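Local coordinates for endosialidase (Enterobacteria phage phi92, PDB 4HIZ) that cleaves alpha-2,8 and alpha-2,9 linkages within sialic acid polymers as a phage endosialidase, at the interface of chains A and B. Sequence-based numbering; all coordinates share one arbitrary frame. Chains: chain A/B, Endosialidase.

Contact 1 and contact 2 adjoin in the beta-helical region of the endosialidase. The centres of their C-alpha atoms are about 8 Å apart. They share A:Val560 and B:Val556, and both use strand 560-563 of chain A and strand 554-556 of chain B. Contact 1 covers the backbone bonds and the histidine-aspartate pair on one side of the sheet; contact 2 covers the apolar side chains packed on the other, which the shared valines join. The parallel pairing keeps one register, six residues apart, through both. Three copies form the deposited assembly, and the same contacts probably recur round the trimer.

Contact 1: the interface of chains A and B. Residues chain A 131, 560-561, 563; chain B 554-556.
B:His555 and A:Asp563 both carry CG beside their own backbone N, at chi1 -74° and -71°, and this brings imidazole and carboxylate together across the interface. The site is a parallel strand pairing in the beta-helix of a trimeric phage endosialidase. Strand 560-563 of chain A runs beside strand 554-556 of chain B.

B:His555 ND1 donates a nearly straight hydrogen bond to A:Asp563 OD1, 2.8 Å away. The acceptor lies in the plane of the imidazole ring. The N-H reaches OD1 on the syn side, somewhat out of the carboxylate plane, and the two planes are turned 50° apart. The carboxylate would probably polarise the ring and fix its rotation.

A:Thr561 lies alongside the histidine and points the same way. Its CB sits over one ring face, displaced toward the rim. Its methyl CG2, anti to the backbone N, reaches B:His555 CE1 at 3.6 Å. A:Trp131, from strand 130-131, approaches at about a right angle. The CZ3 and CH2 side of its six-membered ring meets the base of the histidine, with CH2 4.1 Å from B:His555 CB. The tryptophan belongs to the propeller family region, so the histidine also touches that part of chain A, by a loose van der Waals contact.

The backbones are joined in the same stretch. A:Thr561 N donates to B:Arg554 O at 2.9 Å, and B:Val556 N donates to A:Thr561 O at 2.8 Å. The threonine thus grips the chain on both sides of B:His555. A:Asp563 N then donates to B:Val556 O at 3.0 Å, so this aspartate is bound through both backbone and side chain. Behind the sheet, away from the histidine, A:Val560 CG1 packs on B:Val556 CG2 at 3.6 Å.

Contact 2: the interface of chains A and B. Residues chain A 544, 560, 562, 566; chain B 544, 556, 560, 562.
A:Phe562 and B:Phe562 come toward each other from opposite directions in the intertwined beta-helix. Their rings meet rim to rim, with CZ of A:Phe562 4.0 Å from CZ of B:Phe562. The ring planes are close to perpendicular. In both residues CG lies beside the backbone N, with chi1 -69°, and the same conformation serves on each side of a contact that is not two-fold.

A:Phe562 lies side by side with B:Val556 and points the same way. The valine stands on the other side of the A:Phe562 ring plane from B:Phe562. It covers the CD2 and CE2 part of the ring, and CD2 of A:Phe562 is 3.7 Å from CB of B:Val556. Its CG1 and CG2 branches spread along that same part. CG2 also turns to A:Val560.

The side chains of A:Val566 and B:Phe562 meet at a slant. The CG1 methyl of the valine, anti to the backbone N at chi1 175°, comes to the CD1-CE1 edge of the ring, near its plane and 3.9 Å from CE1 of B:Phe562. The backbone of A:Val566 runs parallel to that of B:Val560 here, just as A:Phe562 pairs with B:Val556.

A:Leu544 and B:Leu544 cross at about a right angle. Their CD1 methyls touch, with CD1 of A:Leu544 3.6 Å from CD1 of B:Leu544. A:Leu544 CD1 also reaches B:Leu544 CB at 3.7 Å, while the reverse approach is not made. The third chain probably adds a matching leucine.

Together these side chains form an apolar core between chains, which probably helps to hold the endosialidase trimer together.

Contact 1: the interface of chains A and B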
loop_
_atom_site.group_PDB
_atom_site.type_symbol
_atom_site.label_atom_id
_atom_site.label_comp_id
_atom_site.label_asym_id
_atom_site.label_seq_id
_atom_site.Cartn_x
_atom_site.Cartn_y
_atom_site.Cartn_z
ATOM N N TRP A 131 12.659 -2.614 12.116
ATOM C CA TRP A 131 13.636 -3.573 12.641
ATOM C C TRP A 131 14.498 -2.873 13.680
ATOM O O TRP A 131 15.073 -1.800 13.425
ATOM C CB TRP A 131 14.509 -4.115 11.518
ATOM C CG TRP A 131 13.734 -4.969 10.518
ATOM C CD1 TRP A 131 12.555 -5.646 10.731
ATOM C CD2 TRP A 131 14.092 -5.199 9.151
ATOM N NE1 TRP A 131 12.158 -6.296 9.552
ATOM C CE2 TRP A 131 13.103 -6.051 8.584
ATOM C CE3 TRP A 131 15.173 -4.784 8.355
ATOM C CZ2 TRP A 131 13.141 -6.452 7.249
ATOM C CZ3 TRP A 131 15.222 -5.212 7.009
ATOM C CH2 TRP A 131 14.205 -6.022 6.478
ATOM N N VAL A 560 14.315 4.112 -1.185
ATOM C CA VAL A 560 13.850 2.739 -1.009
ATOM C C VAL A 560 14.960 1.781 -1.366
ATOM O O VAL A 560 15.718 2.018 -2.322
ATOM C CB VAL A 560 12.656 2.467 -1.997
ATOM C CG1 VAL A 560 12.136 1.045 -1.835
ATOM C CG2 VAL A 560 11.517 3.492 -1.804
ATOM N N THR A 561 15.087 0.709 -0.582
ATOM C CA THR A 561 16.051 -0.338 -0.878
ATOM C C THR A 561 15.298 -1.631 -1.125
ATOM O O THR A 561 14.547 -2.113 -0.264
ATOM C CB THR A 561 17.039 -0.485 0.315
ATOM O OG1 THR A 561 17.875 0.699 0.375
ATOM C CG2 THR A 561 17.948 -1.730 0.159
ATOM N N ASP A 563 15.469 -5.478 -1.404
ATOM C CA ASP A 563 16.385 -6.552 -0.948
ATOM C C ASP A 563 16.400 -7.781 -1.884
ATOM O O ASP A 563 17.160 -8.765 -1.648
ATOM C CB ASP A 563 15.968 -7.034 0.461
ATOM C CG ASP A 563 16.256 -6.009 1.567
ATOM O OD1 ASP A 563 17.023 -5.050 1.311
ATOM O OD2 ASP A 563 15.747 -6.197 2.712
ATOM N N ARG B 554 13.539 2.441 4.150
ATOM C CA ARG B 554 12.564 1.419 3.822
ATOM C C ARG B 554 13.176 0.303 2.997
ATOM O O ARG B 554 13.779 0.569 1.953
ATOM C CB ARG B 554 11.464 2.075 2.964
ATOM C CG ARG B 554 10.530 2.970 3.748
ATOM C CD ARG B 554 9.975 4.063 2.801
ATOM N NE ARG B 554 8.919 4.838 3.467
ATOM C CZ ARG B 554 9.155 5.852 4.315
ATOM N NH1 ARG B 554 10.432 6.234 4.578
ATOM N NH2 ARG B 554 8.127 6.506 4.890
ATOM N N HIS B 555 12.981 -0.942 3.442
ATOM C CA HIS B 555 13.424 -2.126 2.691
ATOM C C HIS B 555 12.242 -2.886 2.176
ATOM O O HIS B 555 11.312 -3.170 2.941
ATOM C CB HIS B 555 14.258 -3.068 3.601
ATOM C CG HIS B 555 15.626 -2.534 3.871
ATOM N ND1 HIS B 555 16.755 -3.048 3.266
ATOM C CD2 HIS B 555 16.036 -1.460 4.590
ATOM C CE1 HIS B 555 17.816 -2.357 3.663
ATOM N NE2 HIS B 555 17.406 -1.383 4.457
ATOM N N VAL B 556 12.270 -3.205 0.876
ATOM C CA VAL B 556 11.197 -3.994 0.248
ATOM C C VAL B 556 11.646 -5.445 0.202
ATOM O O VAL B 556 12.730 -5.744 -0.321
ATOM C CB VAL B 556 10.927 -3.516 -1.193
ATOM C CG1 VAL B 556 9.843 -4.421 -1.893
ATOM C CG2 VAL B 556 10.464 -2.020 -1.189
#

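Contact 2: the interface of chains A and B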
loop_
_atom_site.group_PDB
_atom_site.type_symbol
_atom_site.label_atom_id
_atom_site.label_comp_id
_atom_site.label_asym_id
_atom_site.label_seq_id
_atom_site.Cartn_x
_atom_site.Cartn_y
_atom_site.Cartn_z
ATOM N N LEU A 544 5.328 3.301 0.950
ATOM C CA LEU A 544 5.963 3.829 -0.245
ATOM C C LEU A 544 5.133 5.053 -0.623
ATOM O O LEU A 544 4.116 4.922 -1.330
ATOM C CB LEU A 544 5.987 2.770 -1.364
ATOM C CG LEU A 544 6.874 1.545 -1.036
ATOM C CD1 LEU A 544 6.580 0.458 -2.024
ATOM C CD2 LEU A 544 8.362 1.913 -1.055
ATOM N N VAL A 560 14.315 4.112 -1.185
ATOM C CA VAL A 560 13.850 2.739 -1.009
ATOM C C VAL A 560 14.960 1.781 -1.366
ATOM O O VAL A 560 15.718 2.018 -2.322
ATOM C CB VAL A 560 12.656 2.467 -1.997
ATOM C CG1 VAL A 560 12.136 1.045 -1.835
ATOM C CG2 VAL A 560 11.517 3.492 -1.804
ATOM N N PHE A 562 15.507 -2.195 -2.306
ATOM C CA PHE A 562 14.888 -3.475 -2.667
ATOM C C PHE A 562 15.858 -4.598 -2.316
ATOM O O PHE A 562 16.942 -4.682 -2.883
ATOM C CB PHE A 562 14.608 -3.485 -4.164
ATOM C CG PHE A 562 13.499 -2.526 -4.583
ATOM C CD1 PHE A 562 13.795 -1.201 -4.866
ATOM C CD2 PHE A 562 12.174 -2.950 -4.657
ATOM C CE1 PHE A 562 12.780 -0.305 -5.256
ATOM C CE2 PHE A 562 11.136 -2.070 -5.066
ATOM C CZ PHE A 562 11.444 -0.744 -5.357
ATOM N N VAL A 566 15.042 -7.183 -8.891
ATOM C CA VAL A 566 14.072 -6.259 -9.528
ATOM C C VAL A 566 14.171 -6.337 -11.040
ATOM O O VAL A 566 15.274 -6.389 -11.594
ATOM C CB VAL A 566 14.324 -4.820 -9.086
ATOM C CG1 VAL A 566 13.393 -3.869 -9.848
ATOM C CG2 VAL A 566 14.071 -4.691 -7.561
ATOM N N LEU B 544 3.791 -4.757 -1.536
ATOM C CA LEU B 544 5.208 -4.424 -1.594
ATOM C C LEU B 544 5.644 -4.376 -0.147
ATOM O O LEU B 544 5.542 -3.349 0.494
ATOM C CB LEU B 544 5.477 -3.078 -2.318
ATOM C CG LEU B 544 5.138 -3.122 -3.844
ATOM C CD1 LEU B 544 5.103 -1.700 -4.463
ATOM C CD2 LEU B 544 6.100 -4.049 -4.635
ATOM N N VAL B 556 12.270 -3.205 0.876
ATOM C CA VAL B 556 11.197 -3.994 0.248
ATOM C C VAL B 556 11.646 -5.445 0.202
ATOM O O VAL B 556 12.730 -5.744 -0.321
ATOM C CB VAL B 556 10.927 -3.516 -1.193
ATOM C CG1 VAL B 556 9.843 -4.421 -1.893
ATOM C CG2 VAL B 556 10.464 -2.020 -1.189
ATOM N N VAL B 560 10.332 -7.865 -7.400
ATOM C CA VAL B 560 9.265 -7.038 -7.997
ATOM C C VAL B 560 9.603 -6.838 -9.445
ATOM O O VAL B 560 10.770 -6.593 -9.793
ATOM C CB VAL B 560 9.222 -5.634 -7.334
ATOM C CG1 VAL B 560 8.075 -4.797 -7.987
ATOM C CG2 VAL B 560 9.028 -5.725 -5.834
ATOM N N PHE B 562 8.517 -4.400 -12.602
ATOM C CA PHE B 562 7.788 -3.188 -13.046
ATOM C C PHE B 562 7.477 -3.354 -14.521
ATOM O O PHE B 562 8.391 -3.402 -15.348
ATOM C CB PHE B 562 8.655 -1.932 -12.826
ATOM C CG PHE B 562 8.861 -1.594 -11.358
ATOM C CD1 PHE B 562 9.877 -2.209 -10.620
ATOM C CD2 PHE B 562 8.014 -0.707 -10.711
ATOM C CE1 PHE B 562 10.041 -1.912 -9.253
ATOM C CE2 PHE B 562 8.164 -0.399 -9.361
ATOM C CZ PHE B 562 9.188 -0.993 -8.625
#